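Local coordinates for transcription initiation factor IIB,Transcription initiation factor IIB (Methanocaldococcus jannaschii, PDB 5O9J), which is a mini-intein of the HINT fold that probably cuts itself out of its transcription-factor precursor by protein splicing, joining the sequences on its two flanks, at residues I11-N16 against G25-K30; G51-A56 against F63-V68; S69-H74 against Y162-P167. One frame throughout, in Å; residues are numbered along the deposited sequence.

Overall arrangement
The three contacts lie within the HINT fold of this intein, their centres 11 to 12 Å apart, and each closes before the next opens along the chain. Contacts 1 and 2 share a four-stranded antiparallel sheet, in which strand 10-15 is hydrogen-bonded to strand 52-57 and the latter pairs with strand 63-67. From there the chain runs almost directly into strand 70-75, which belongs to a second antiparallel sheet and pairs in contact 3 with strand 160-165. Helix 24-33 reaches both sheets: Leu27 packs within contact 1, while Asp29 forms a salt bridge to Arg73 of contact 3. The helix thus ties the two sheets, and contact 3 brings a late strand beside an earlier one.

Contact 1. Residues I11-N16 against G25-K30; sequences IIIKEN and GELIDK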
ATOM      1  N   ILE A  11      -4.962   4.934   6.790  1.00 32.12           N
ATOM      2  CA  ILE A  11      -4.998   3.595   7.348  1.00 33.74           C
ATOM      3  C   ILE A  11      -5.901   3.588   8.554  1.00 31.51           C
ATOM      4  O   ILE A  11      -6.056   4.601   9.232  1.00 30.55           O
ATOM      5  CB  ILE A  11      -3.619   3.077   7.806  1.00 28.94           C
ATOM      6  CG1 ILE A  11      -2.881   4.156   8.597  1.00 33.45           C
ATOM      7  CG2 ILE A  11      -2.794   2.633   6.642  1.00 35.59           C
ATOM      8  CD1 ILE A  11      -1.484   3.741   8.999  1.00 35.45           C
ATOM      9  N   ILE A  12      -6.460   2.421   8.832  1.00 30.56           N
ATOM     10  CA  ILE A  12      -7.344   2.242   9.960  1.00 32.82           C
ATOM     11  C   ILE A  12      -6.539   1.535  11.022  1.00 30.34           C
ATOM     12  O   ILE A  12      -6.047   0.435  10.792  1.00 34.75           O
ATOM     13  CB  ILE A  12      -8.615   1.426   9.564  1.00 27.63           C
ATOM     14  CG1 ILE A  12      -9.431   2.191   8.519  1.00 32.86           C
ATOM     15  CG2 ILE A  12      -9.460   1.131  10.781  1.00 30.76           C
ATOM     16  CD1 ILE A  12     -10.369   1.316   7.677  1.00 27.99           C
ATOM     17  N   ILE A  13      -6.377   2.162  12.182  1.00 34.36           N
ATOM     18  CA  ILE A  13      -5.488   1.600  13.190  1.00 33.86           C
ATOM     19  C   ILE A  13      -6.100   1.473  14.569  1.00 40.17           C
ATOM     20  O   ILE A  13      -7.130   2.074  14.871  1.00 35.83           O
ATOM     21  CB  ILE A  13      -4.201   2.447  13.350  1.00 31.84           C
ATOM     22  CG1 ILE A  13      -4.545   3.862  13.829  1.00 35.69           C
ATOM     23  CG2 ILE A  13      -3.429   2.499  12.051  1.00 30.58           C
ATOM     24  CD1 ILE A  13      -3.318   4.717  14.146  1.00 35.01           C
ATOM     25  N   LYS A  14      -5.435   0.668  15.394  1.00 40.00           N
ATOM     26  CA  LYS A  14      -5.595   0.700  16.842  1.00 46.66           C
ATOM     27  C   LYS A  14      -4.297   1.195  17.462  1.00 47.57           C
ATOM     28  O   LYS A  14      -3.249   0.575  17.267  1.00 46.56           O
ATOM     29  CB  LYS A  14      -5.933  -0.679  17.403  1.00 47.36           C
ATOM     30  CG  LYS A  14      -7.398  -0.959  17.593  1.00 44.67           C
ATOM     31  CD  LYS A  14      -7.550  -2.111  18.561  1.00 47.44           C
ATOM     32  CE  LYS A  14      -8.905  -2.760  18.462  1.00 50.69           C
ATOM     33  NZ  LYS A  14      -9.011  -3.885  19.435  1.00 57.18           N
ATOM     34  N   GLU A  15      -4.353   2.307  18.191  1.00 51.95           N
ATOM     35  CA  GLU A  15      -3.162   2.838  18.860  1.00 51.40           C
ATOM     36  C   GLU A  15      -3.330   2.755  20.376  1.00 59.96           C
ATOM     37  O   GLU A  15      -4.339   3.223  20.921  1.00 60.20           O
ATOM     38  CB  GLU A  15      -2.885   4.282  18.433  1.00 55.79           C
ATOM     39  CG  GLU A  15      -1.566   4.851  18.960  1.00 51.63           C
ATOM     40  CD  GLU A  15      -1.267   6.245  18.422  1.00 59.84           C
ATOM     41  OE1 GLU A  15      -2.202   6.901  17.911  1.00 59.10           O
ATOM     42  OE2 GLU A  15      -0.096   6.685  18.505  1.00 58.40           O
ATOM     43  N   ASN A  16      -2.349   2.146  21.043  1.00 59.93           N
ATOM     44  CA  ASN A  16      -2.394   1.894  22.488  1.00 58.51           C
ATOM     45  C   ASN A  16      -3.740   1.370  22.968  1.00 60.93           C
ATOM     46  O   ASN A  16      -4.146   1.635  24.097  1.00 65.39           O
ATOM     47  CB  ASN A  16      -2.041   3.164  23.265  1.00 55.99           C
ATOM     48  CG  ASN A  16      -0.597   3.557  23.095  1.00 59.36           C
ATOM     49  OD1 ASN A  16       0.256   2.707  22.833  1.00 55.50           O
ATOM     50  ND2 ASN A  16      -0.308   4.849  23.236  1.00 57.99           N
ATOM     51  N   GLY A  25       1.611   8.394   6.683  1.00 34.22           N
ATOM     52  CA  GLY A  25       2.825   9.179   6.877  1.00 35.61           C
ATOM     53  C   GLY A  25       2.820   9.961   8.178  1.00 36.31           C
ATOM     54  O   GLY A  25       3.849  10.079   8.850  1.00 35.36           O
ATOM     55  N   GLU A  26       1.660  10.503   8.526  1.00 31.28           N
ATOM     56  CA  GLU A  26       1.493  11.259   9.762  1.00 35.57           C
ATOM     57  C   GLU A  26       1.761  10.398  10.998  1.00 39.42           C
ATOM     58  O   GLU A  26       2.519  10.788  11.886  1.00 37.74           O
ATOM     59  CB  GLU A  26       0.082  11.842   9.823  1.00 40.05           C
ATOM     60  CG  GLU A  26      -0.182  12.787  10.985  1.00 42.35           C
ATOM     61  CD  GLU A  26      -1.371  13.699  10.710  1.00 53.74           C
ATOM     62  OE1 GLU A  26      -1.788  14.443  11.625  1.00 56.74           O
ATOM     63  OE2 GLU A  26      -1.884  13.677   9.568  1.00 49.41           O
ATOM     64  N   LEU A  27       1.134   9.226  11.048  1.00 31.56           N
ATOM     65  CA  LEU A  27       1.386   8.263  12.118  1.00 29.42           C
ATOM     66  C   LEU A  27       2.870   7.910  12.248  1.00 35.21           C
ATOM     67  O   LEU A  27       3.443   7.962  13.337  1.00 35.79           O
ATOM     68  CB  LEU A  27       0.601   6.987  11.875  1.00 31.17           C
ATOM     69  CG  LEU A  27       0.910   5.827  12.823  1.00 29.26           C
ATOM     70  CD1 LEU A  27       0.345   6.076  14.218  1.00 31.72           C
ATOM     71  CD2 LEU A  27       0.397   4.520  12.244  1.00 32.87           C
ATOM     72  N   ILE A  28       3.474   7.521  11.134  1.00 31.04           N
ATOM     73  CA  ILE A  28       4.835   7.002  11.145  1.00 36.39           C
ATOM     74  C   ILE A  28       5.854   8.091  11.490  1.00 35.44           C
ATOM     75  O   ILE A  28       6.837   7.834  12.196  1.00 34.14           O
ATOM     76  CB  ILE A  28       5.175   6.345   9.787  1.00 37.76           C
ATOM     77  CG1 ILE A  28       4.428   5.009   9.663  1.00 33.26           C
ATOM     78  CG2 ILE A  28       6.675   6.132   9.636  1.00 34.12           C
ATOM     79  CD1 ILE A  28       4.662   4.279   8.350  1.00 30.68           C
ATOM     80  N   ASP A  29       5.618   9.304  11.001  1.00 32.20           N
ATOM     81  CA  ASP A  29       6.450  10.435  11.386  1.00 39.77           C
ATOM     82  C   ASP A  29       6.403  10.642  12.893  1.00 42.19           C
ATOM     83  O   ASP A  29       7.438  10.826  13.527  1.00 40.81           O
ATOM     84  CB  ASP A  29       6.014  11.714  10.673  1.00 36.45           C
ATOM     85  CG  ASP A  29       6.586  11.826   9.275  1.00 36.84           C
ATOM     86  OD1 ASP A  29       7.495  11.041   8.927  1.00 34.47           O
ATOM     87  OD2 ASP A  29       6.137  12.709   8.519  1.00 40.04           O
ATOM     88  N   LYS A  30       5.204  10.595  13.463  1.00 34.19           N
ATOM     89  CA  LYS A  30       5.028  10.822  14.896  1.00 36.51           C
ATOM     90  C   LYS A  30       5.716   9.739  15.723  1.00 39.43           C
ATOM     91  O   LYS A  30       6.339  10.027  16.742  1.00 41.12           O
ATOM     92  CB  LYS A  30       3.538  10.887  15.249  1.00 39.90           C
ATOM     93  CG  LYS A  30       3.246  10.843  16.738  1.00 43.22           C
ATOM     94  CD  LYS A  30       1.963  10.081  17.033  1.00 57.75           C
ATOM     95  CE  LYS A  30       1.637  10.116  18.517  1.00 58.26           C
ATOM     96  NZ  LYS A  30       0.884   8.906  18.929  1.00 63.91           N
TER
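Two kinds of interaction join strand 11-15 to helix 25-30, whose axes come within 10.7 Å and run at 42° to each other: an apolar patch and an ion pair. The patch centres on Leu27, which reaches off the helix with CG anti to the backbone N and offers both methyls to the strand. Its CD2 meets Ile11 CD1 at 3.8 Å, the two side chains crossing at about a right angle. Its CD1 meets Ile13 CD1 at 3.9 Å, tip to tip. Both isoleucines hold CG1 in the crowded position between N and the carbonyl carbon (chi1 45° in Ile11), with CD1 extended toward the helix. One helical turn beyond Leu27, Lys30 meets Glu15 tip to tip: Glu15 OE2 forms a short salt bridge to Lys30 NZ at 2.5 Å, the lysine chain bends at chi2 to get there, and the other carboxylate oxygen, Glu15 OE1, has a long, weak ion pair with Lys20. Ile11, Ile13 and Glu15 thus point to the helix, while Leu27 also touches Ile52 on the neighbouring strand. This is a helix laid across one face of an antiparallel sheet, after the hairpin of strands 10-15 and 18-23, within the intein's HINT fold.

Contact 2. Residues G51-A56 against F63-V68; sequences GIEVIA and FKFMPV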
ATOM      1  N   GLY A  51       2.029  -1.406  20.633  1.00 52.14           N
ATOM      2  CA  GLY A  51       0.629  -1.073  20.836  1.00 54.77           C
ATOM      3  C   GLY A  51      -0.056  -0.499  19.613  1.00 51.57           C
ATOM      4  O   GLY A  51      -1.055   0.207  19.731  1.00 51.00           O
ATOM      5  N   ILE A  52       0.478  -0.797  18.434  1.00 49.00           N
ATOM      6  CA  ILE A  52      -0.161  -0.362  17.204  1.00 42.87           C
ATOM      7  C   ILE A  52      -0.597  -1.540  16.348  1.00 40.46           C
ATOM      8  O   ILE A  52       0.158  -2.493  16.130  1.00 35.51           O
ATOM      9  CB  ILE A  52       0.756   0.553  16.396  1.00 46.05           C
ATOM     10  CG1 ILE A  52       0.900   1.889  17.135  1.00 47.67           C
ATOM     11  CG2 ILE A  52       0.203   0.763  14.991  1.00 39.88           C
ATOM     12  CD1 ILE A  52       1.368   3.007  16.293  1.00 45.69           C
ATOM     13  N   GLU A  53      -1.838  -1.466  15.880  1.00 37.29           N
ATOM     14  CA  GLU A  53      -2.408  -2.501  15.039  1.00 37.11           C
ATOM     15  C   GLU A  53      -3.032  -1.880  13.799  1.00 34.21           C
ATOM     16  O   GLU A  53      -3.589  -0.788  13.862  1.00 36.14           O
ATOM     17  CB  GLU A  53      -3.453  -3.310  15.817  1.00 37.77           C
ATOM     18  CG  GLU A  53      -2.963  -3.836  17.158  1.00 36.60           C
ATOM     19  CD  GLU A  53      -3.891  -4.876  17.763  1.00 47.23           C
ATOM     20  OE1 GLU A  53      -5.116  -4.815  17.513  1.00 45.85           O
ATOM     21  OE2 GLU A  53      -3.394  -5.766  18.487  1.00 57.11           O
ATOM     22  N   VAL A  54      -2.936  -2.577  12.671  1.00 30.58           N
ATOM     23  CA  VAL A  54      -3.540  -2.097  11.435  1.00 30.19           C
ATOM     24  C   VAL A  54      -4.469  -3.169  10.859  1.00 31.37           C
ATOM     25  O   VAL A  54      -4.329  -4.359  11.174  1.00 31.05           O
ATOM     26  CB  VAL A  54      -2.457  -1.713  10.409  1.00 29.65           C
ATOM     27  CG1 VAL A  54      -1.756  -2.956   9.865  1.00 26.30           C
ATOM     28  CG2 VAL A  54      -3.034  -0.857   9.285  1.00 29.50           C
ATOM     29  N   ILE A  55      -5.427  -2.755  10.037  1.00 27.72           N
ATOM     30  CA  ILE A  55      -6.295  -3.716   9.364  1.00 29.59           C
ATOM     31  C   ILE A  55      -5.497  -4.450   8.306  1.00 28.70           C
ATOM     32  O   ILE A  55      -4.878  -3.836   7.448  1.00 30.50           O
ATOM     33  CB  ILE A  55      -7.522  -3.058   8.700  1.00 26.65           C
ATOM     34  CG1 ILE A  55      -8.445  -2.469   9.760  1.00 30.04           C
ATOM     35  CG2 ILE A  55      -8.282  -4.083   7.852  1.00 27.44           C
ATOM     36  CD1 ILE A  55      -8.948  -3.496  10.780  1.00 34.73           C
ATOM     37  N   ALA A  56      -5.500  -5.769   8.386  1.00 27.26           N
ATOM     38  CA  ALA A  56      -4.790  -6.573   7.424  1.00 28.32           C
ATOM     39  C   ALA A  56      -5.537  -7.868   7.196  1.00 35.85           C
ATOM     40  O   ALA A  56      -6.404  -8.243   7.980  1.00 32.53           O
ATOM     41  CB  ALA A  56      -3.375  -6.848   7.900  1.00 31.64           C
ATOM     42  N   PHE A  63      -9.959 -10.419   7.464  1.00 38.44           N
ATOM     43  CA  PHE A  63      -9.631  -9.013   7.674  1.00 41.43           C
ATOM     44  C   PHE A  63      -9.835  -8.623   9.132  1.00 40.81           C
ATOM     45  O   PHE A  63     -10.964  -8.556   9.626  1.00 32.42           O
ATOM     46  CB  PHE A  63     -10.466  -8.117   6.763  1.00 41.40           C
ATOM     47  CG  PHE A  63     -10.030  -8.151   5.323  1.00 44.58           C
ATOM     48  CD1 PHE A  63     -10.642  -9.004   4.411  1.00 41.90           C
ATOM     49  CD2 PHE A  63      -9.000  -7.340   4.886  1.00 36.93           C
ATOM     50  CE1 PHE A  63     -10.235  -9.038   3.089  1.00 45.13           C
ATOM     51  CE2 PHE A  63      -8.586  -7.372   3.563  1.00 36.45           C
ATOM     52  CZ  PHE A  63      -9.203  -8.218   2.664  1.00 45.53           C
ATOM     53  N   LYS A  64      -8.718  -8.361   9.800  1.00 31.48           N
ATOM     54  CA  LYS A  64      -8.660  -8.172  11.245  1.00 35.53           C
ATOM     55  C   LYS A  64      -7.563  -7.176  11.625  1.00 32.22           C
ATOM     56  O   LYS A  64      -6.630  -6.964  10.860  1.00 28.70           O
ATOM     57  CB  LYS A  64      -8.377  -9.505  11.951  1.00 42.52           C
ATOM     58  CG  LYS A  64      -9.562 -10.430  12.134  1.00 46.89           C
ATOM     59  CD  LYS A  64      -9.220 -11.494  13.168  1.00 46.26           C
ATOM     60  CE  LYS A  64     -10.473 -12.137  13.749  1.00 54.42           C
ATOM     61  NZ  LYS A  64     -11.317 -12.744  12.691  1.00 56.30           N
ATOM     62  N   PHE A  65      -7.659  -6.594  12.813  1.00 31.12           N
ATOM     63  CA  PHE A  65      -6.542  -5.838  13.362  1.00 31.49           C
ATOM     64  C   PHE A  65      -5.366  -6.767  13.647  1.00 35.01           C
ATOM     65  O   PHE A  65      -5.529  -7.799  14.295  1.00 34.28           O
ATOM     66  CB  PHE A  65      -6.952  -5.097  14.632  1.00 32.68           C
ATOM     67  CG  PHE A  65      -7.730  -3.841  14.369  1.00 36.37           C
ATOM     68  CD1 PHE A  65      -7.131  -2.762  13.738  1.00 34.59           C
ATOM     69  CD2 PHE A  65      -9.063  -3.745  14.739  1.00 38.46           C
ATOM     70  CE1 PHE A  65      -7.835  -1.610  13.495  1.00 35.28           C
ATOM     71  CE2 PHE A  65      -9.781  -2.594  14.496  1.00 36.67           C
ATOM     72  CZ  PHE A  65      -9.170  -1.526  13.873  1.00 40.69           C
ATOM     73  N   MET A  66      -4.192  -6.404  13.135  1.00 31.74           N
ATOM     74  CA  MET A  66      -2.967  -7.184  13.324  1.00 29.08           C
ATOM     75  C   MET A  66      -1.840  -6.276  13.798  1.00 33.63           C
ATOM     76  O   MET A  66      -1.678  -5.164  13.280  1.00 27.78           O
ATOM     77  CB  MET A  66      -2.534  -7.880  12.030  1.00 31.11           C
ATOM     78  CG  MET A  66      -3.540  -8.884  11.456  1.00 35.47           C
ATOM     79  SD  MET A  66      -3.572 -10.418  12.393  1.00 47.67           S
ATOM     80  CE  MET A  66      -1.948 -11.083  12.042  1.00 41.30           C
ATOM     81  N   PRO A  67      -1.049  -6.757  14.771  1.00 31.19           N
ATOM     82  CA  PRO A  67       0.108  -6.028  15.307  1.00 33.71           C
ATOM     83  C   PRO A  67       1.083  -5.549  14.245  1.00 30.64           C
ATOM     84  O   PRO A  67       1.465  -6.312  13.361  1.00 32.15           O
ATOM     85  CB  PRO A  67       0.791  -7.070  16.202  1.00 35.17           C
ATOM     86  CG  PRO A  67      -0.324  -7.939  16.661  1.00 37.00           C
ATOM     87  CD  PRO A  67      -1.242  -8.045  15.462  1.00 30.96           C
ATOM     88  N   VAL A  68       1.488  -4.290  14.355  1.00 36.73           N
ATOM     89  CA  VAL A  68       2.605  -3.757  13.582  1.00 31.86           C
ATOM     90  C   VAL A  68       3.854  -3.874  14.454  1.00 39.14           C
ATOM     91  O   VAL A  68       3.843  -3.467  15.616  1.00 39.27           O
ATOM     92  CB  VAL A  68       2.369  -2.295  13.172  1.00 33.66           C
ATOM     93  CG1 VAL A  68       3.578  -1.732  12.398  1.00 29.67           C
ATOM     94  CG2 VAL A  68       1.083  -2.181  12.341  1.00 35.24           C
TER
HETATM   95  O   HOH W   1       2.818  -2.096  17.516  1.00 51.55           O
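Val54 O takes one hydrogen bond, from Met66 N at 2.8 Å in the carbonyl plane, and one weaker C-H contact, from Phe65 CA at 3.4 Å. The same residue pair is tied the other way by Val54 N, which donates to Met66 O from above the carbonyl plane. Ala56 and Lys64 repeat this two-way exchange, Lys64 N approaching nearly along the axis of the Ala56 carbonyl. At the far end the bond from Val68 N to Ile52 O, 2.9 Å long, is almost perfectly straight (177°), and a water accepts from Ile52 N at 2.8 Å and lies 2.6 Å from Val68 O, so that it spans the two strands.

The side chains divide between the faces of this antiparallel hairpin. With Glu53 and Pro67 on one face lie Ile55 and Phe65; here Ile55, bent at chi2 (-58°), sets CD1 over the centre of the Phe65 ring, a CH-pi contact 3.5 Å from the centroid and 11° off the normal. Next to it Glu53 runs across Phe65, its OE1 3.4 Å from Phe65 CB. The other face carries Val54 and Ala56, the latter against Met66 CG; Val54 CG1 touches Val68 CG2 at 3.8 Å, and both Val54 and Met66 go on to touch Val166. Ladder bonds therefore satisfy the inner backbone of the pair, the water helps where the ladder runs out, and what the side chains add is chiefly apolar contact, with a methyl seated on an aromatic face.

Contact 3. Residues S69-H74 against Y162-P167; sequences SEVSRH and YDLTVP. With GOL (glycerol), chain G.
Thr165 O accepts two bonds from one residue: Ser69 N comes in nearly along the C=O axis at 2.9 Å, and Ser69 OG from well above the carbonyl plane at 3.3 Å. Ser69 OG sits in the crowded position between N and the carbonyl carbon, which brings it back over that oxygen. Next along, Thr165 N donates to Glu70 O at 3.0 Å, while Thr165 OG1 makes a weak bond to Glu70 OE2. Ser72 and Asp163 exchange backbone bonds in both directions; Ser72 N uses a lone pair of Asp163 O (3.0 Å). Val71 CG1 and Leu164 CD2 meet side by side at 3.6 Å on the face shared with Arg73 and Tyr162.

The charged ends find their stronger partners elsewhere: Asp163 takes the backbone N-H groups of Tyr3 and Ala4, Arg73 is bridged to Asp29 and Glu45, and Glu70 OE1 to Arg39. Tyr162 CD2 touches Arg73 CB at 3.6 Å, and Tyr162 OH is bonded to Ser158 OG and, at only 2.5 Å, to O1 of a glycerol. An alanine at Tyr162 would remove ring and hydroxyl, and would probably loosen the packing on Arg73 and Ile28 as well as losing the tie to Ser158. The chemistry implies a strand pair held together by its backbone, whose charged side chains turn outward to tie it to the helix, to other strands of the sheet and, through Asp163, to the N-terminal residues.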
ATOM      1  N   SER A  69       4.921  -4.450  13.914  1.00 38.66           N
ATOM      2  CA  SER A  69       6.125  -4.662  14.713  1.00 44.60           C
ATOM      3  C   SER A  69       7.060  -3.465  14.623  1.00 38.83           C
ATOM      4  O   SER A  69       7.653  -3.058  15.616  1.00 49.55           O
ATOM      5  CB  SER A  69       6.848  -5.929  14.267  1.00 34.65           C
ATOM      6  OG  SER A  69       7.120  -5.863  12.880  1.00 37.56           O
ATOM      7  N   GLU A  70       7.190  -2.909  13.422  1.00 41.51           N
ATOM      8  CA  GLU A  70       8.035  -1.742  13.205  1.00 42.30           C
ATOM      9  C   GLU A  70       7.488  -0.888  12.064  1.00 42.81           C
ATOM     10  O   GLU A  70       6.676  -1.348  11.255  1.00 41.36           O
ATOM     11  CB  GLU A  70       9.484  -2.166  12.913  1.00 44.39           C
ATOM     12  CG  GLU A  70       9.629  -3.060  11.693  1.00 43.70           C
ATOM     13  CD  GLU A  70      11.062  -3.507  11.415  1.00 47.39           C
ATOM     14  OE1 GLU A  70      11.848  -3.704  12.373  1.00 38.92           O
ATOM     15  OE2 GLU A  70      11.392  -3.667  10.217  1.00 49.02           O
ATOM     16  N   VAL A  71       7.913   0.369  12.014  1.00 34.39           N
ATOM     17  CA  VAL A  71       7.550   1.249  10.911  1.00 31.75           C
ATOM     18  C   VAL A  71       8.822   1.827  10.325  1.00 38.86           C
ATOM     19  O   VAL A  71       9.866   1.832  10.978  1.00 37.94           O
ATOM     20  CB  VAL A  71       6.622   2.400  11.345  1.00 32.50           C
ATOM     21  CG1 VAL A  71       5.340   1.857  11.990  1.00 31.46           C
ATOM     22  CG2 VAL A  71       7.348   3.335  12.301  1.00 35.88           C
ATOM     23  N   SER A  72       8.740   2.314   9.096  1.00 33.59           N
ATOM     24  CA  SER A  72       9.914   2.892   8.478  1.00 40.54           C
ATOM     25  C   SER A  72       9.519   3.878   7.395  1.00 38.82           C
ATOM     26  O   SER A  72       8.364   3.922   6.965  1.00 35.00           O
ATOM     27  CB  SER A  72      10.823   1.790   7.913  1.00 38.86           C
ATOM     28  OG  SER A  72      10.302   1.226   6.726  1.00 43.84           O
ATOM     29  N   ARG A  73      10.489   4.681   6.977  1.00 28.81           N
ATOM     30  CA  ARG A  73      10.315   5.645   5.906  1.00 32.79           C
ATOM     31  C   ARG A  73      11.643   5.780   5.178  1.00 38.91           C
ATOM     32  O   ARG A  73      12.697   5.479   5.746  1.00 36.55           O
ATOM     33  CB  ARG A  73       9.862   7.001   6.450  1.00 34.67           C
ATOM     34  CG  ARG A  73      10.945   7.719   7.279  1.00 42.58           C
ATOM     35  CD  ARG A  73      10.465   9.024   7.917  1.00 38.54           C
ATOM     36  NE  ARG A  73      11.478   9.571   8.825  1.00 42.07           N
ATOM     37  CZ  ARG A  73      11.296  10.629   9.614  1.00 41.93           C
ATOM     38  NH1 ARG A  73      10.134  11.267   9.617  1.00 43.03           N
ATOM     39  NH2 ARG A  73      12.279  11.050  10.405  1.00 44.11           N
ATOM     40  N   HIS A  74      11.592   6.221   3.923  1.00 39.88           N
ATOM     41  CA  HIS A  74      12.797   6.575   3.178  1.00 38.39           C
ATOM     42  C   HIS A  74      12.450   7.649   2.160  1.00 42.45           C
ATOM     43  O   HIS A  74      11.290   7.758   1.746  1.00 36.54           O
ATOM     44  CB  HIS A  74      13.423   5.347   2.503  1.00 42.10           C
ATOM     45  CG  HIS A  74      12.503   4.617   1.566  1.00 48.25           C
ATOM     46  ND1 HIS A  74      12.435   4.893   0.216  1.00 52.08           N
ATOM     47  CD2 HIS A  74      11.631   3.607   1.793  1.00 45.26           C
ATOM     48  CE1 HIS A  74      11.555   4.099  -0.346  1.00 46.31           C
ATOM     49  NE2 HIS A  74      11.044   3.301   0.573  1.00 46.78           N
ATOM     50  N   TYR A 162       6.463   5.259   2.830  1.00 37.70           N
ATOM     51  CA  TYR A 162       6.343   4.676   4.161  1.00 35.36           C
ATOM     52  C   TYR A 162       6.038   3.177   4.180  1.00 39.11           C
ATOM     53  O   TYR A 162       5.431   2.632   3.253  1.00 43.19           O
ATOM     54  CB  TYR A 162       5.277   5.443   4.949  1.00 36.99           C
ATOM     55  CG  TYR A 162       5.595   6.917   5.065  1.00 34.96           C
ATOM     56  CD1 TYR A 162       5.241   7.802   4.058  1.00 38.34           C
ATOM     57  CD2 TYR A 162       6.274   7.422   6.169  1.00 34.47           C
ATOM     58  CE1 TYR A 162       5.547   9.151   4.142  1.00 38.04           C
ATOM     59  CE2 TYR A 162       6.577   8.773   6.267  1.00 35.35           C
ATOM     60  CZ  TYR A 162       6.210   9.630   5.248  1.00 37.53           C
ATOM     61  OH  TYR A 162       6.499  10.972   5.312  1.00 40.09           O
ATOM     62  N   ASP A 163       6.462   2.529   5.262  1.00 36.19           N
ATOM     63  CA  ASP A 163       6.366   1.079   5.418  1.00 38.13           C
ATOM     64  C   ASP A 163       5.834   0.673   6.792  1.00 41.49           C
ATOM     65  O   ASP A 163       6.230   1.226   7.821  1.00 39.64           O
ATOM     66  CB  ASP A 163       7.738   0.434   5.212  1.00 41.17           C
ATOM     67  CG  ASP A 163       7.963  -0.049   3.789  1.00 51.42           C
ATOM     68  OD1 ASP A 163       7.465  -1.145   3.454  1.00 54.88           O
ATOM     69  OD2 ASP A 163       8.626   0.673   3.006  1.00 55.32           O
ATOM     70  N   LEU A 164       4.941  -0.309   6.806  1.00 36.15           N
ATOM     71  CA  LEU A 164       4.587  -0.988   8.042  1.00 32.69           C
ATOM     72  C   LEU A 164       5.120  -2.403   7.931  1.00 35.28           C
ATOM     73  O   LEU A 164       5.177  -2.958   6.832  1.00 41.28           O
ATOM     74  CB  LEU A 164       3.072  -0.992   8.274  1.00 31.92           C
ATOM     75  CG  LEU A 164       2.331   0.349   8.334  1.00 32.17           C
ATOM     76  CD1 LEU A 164       0.825   0.141   8.411  1.00 34.52           C
ATOM     77  CD2 LEU A 164       2.800   1.177   9.519  1.00 37.09           C
ATOM     78  N   THR A 165       5.530  -2.985   9.051  1.00 35.27           N
ATOM     79  CA  THR A 165       5.847  -4.401   9.068  1.00 32.85           C
ATOM     80  C   THR A 165       4.766  -5.113   9.855  1.00 39.66           C
ATOM     81  O   THR A 165       4.602  -4.896  11.058  1.00 38.50           O
ATOM     82  CB  THR A 165       7.232  -4.702   9.680  1.00 41.62           C
ATOM     83  OG1 THR A 165       8.249  -4.074   8.893  1.00 42.62           O
ATOM     84  CG2 THR A 165       7.489  -6.204   9.707  1.00 38.47           C
ATOM     85  N   VAL A 166       4.021  -5.960   9.155  1.00 39.20           N
ATOM     86  CA  VAL A 166       2.942  -6.711   9.757  1.00 37.56           C
ATOM     87  C   VAL A 166       3.255  -8.198   9.649  1.00 43.12           C
ATOM     88  O   VAL A 166       3.087  -8.799   8.588  1.00 48.95           O
ATOM     89  CB  VAL A 166       1.593  -6.396   9.068  1.00 38.05           C
ATOM     90  CG1 VAL A 166       0.448  -7.079   9.796  1.00 33.59           C
ATOM     91  CG2 VAL A 166       1.379  -4.887   9.006  1.00 35.57           C
ATOM     92  N   PRO A 167       3.749  -8.789  10.742  1.00 40.04           N
ATOM     93  CA  PRO A 167       4.008 -10.231  10.816  1.00 46.71           C
ATOM     94  C   PRO A 167       2.758 -11.080  10.611  1.00 45.48           C
ATOM     95  O   PRO A 167       1.657 -10.646  10.943  1.00 47.51           O
ATOM     96  CB  PRO A 167       4.556 -10.419  12.240  1.00 47.52           C
ATOM     97  CG  PRO A 167       4.191  -9.153  12.979  1.00 45.75           C
ATOM     98  CD  PRO A 167       4.227  -8.083  11.941  1.00 43.47           C
TER
HETATM   99  C1  GOL G 205       9.134  12.467   6.433  1.00 48.11           C
HETATM  100  O1  GOL G 205       8.298  11.449   6.942  1.00 52.42           O
HETATM  101  C2  GOL G 205       8.443  13.819   6.550  1.00 51.14           C
HETATM  102  O2  GOL G 205       8.815  14.413   7.775  1.00 54.33           O
HETATM  103  C3  GOL G 205       8.912  14.709   5.404  1.00 56.27           C
HETATM  104  O3  GOL G 205       8.784  16.062   5.779  1.00 57.63           O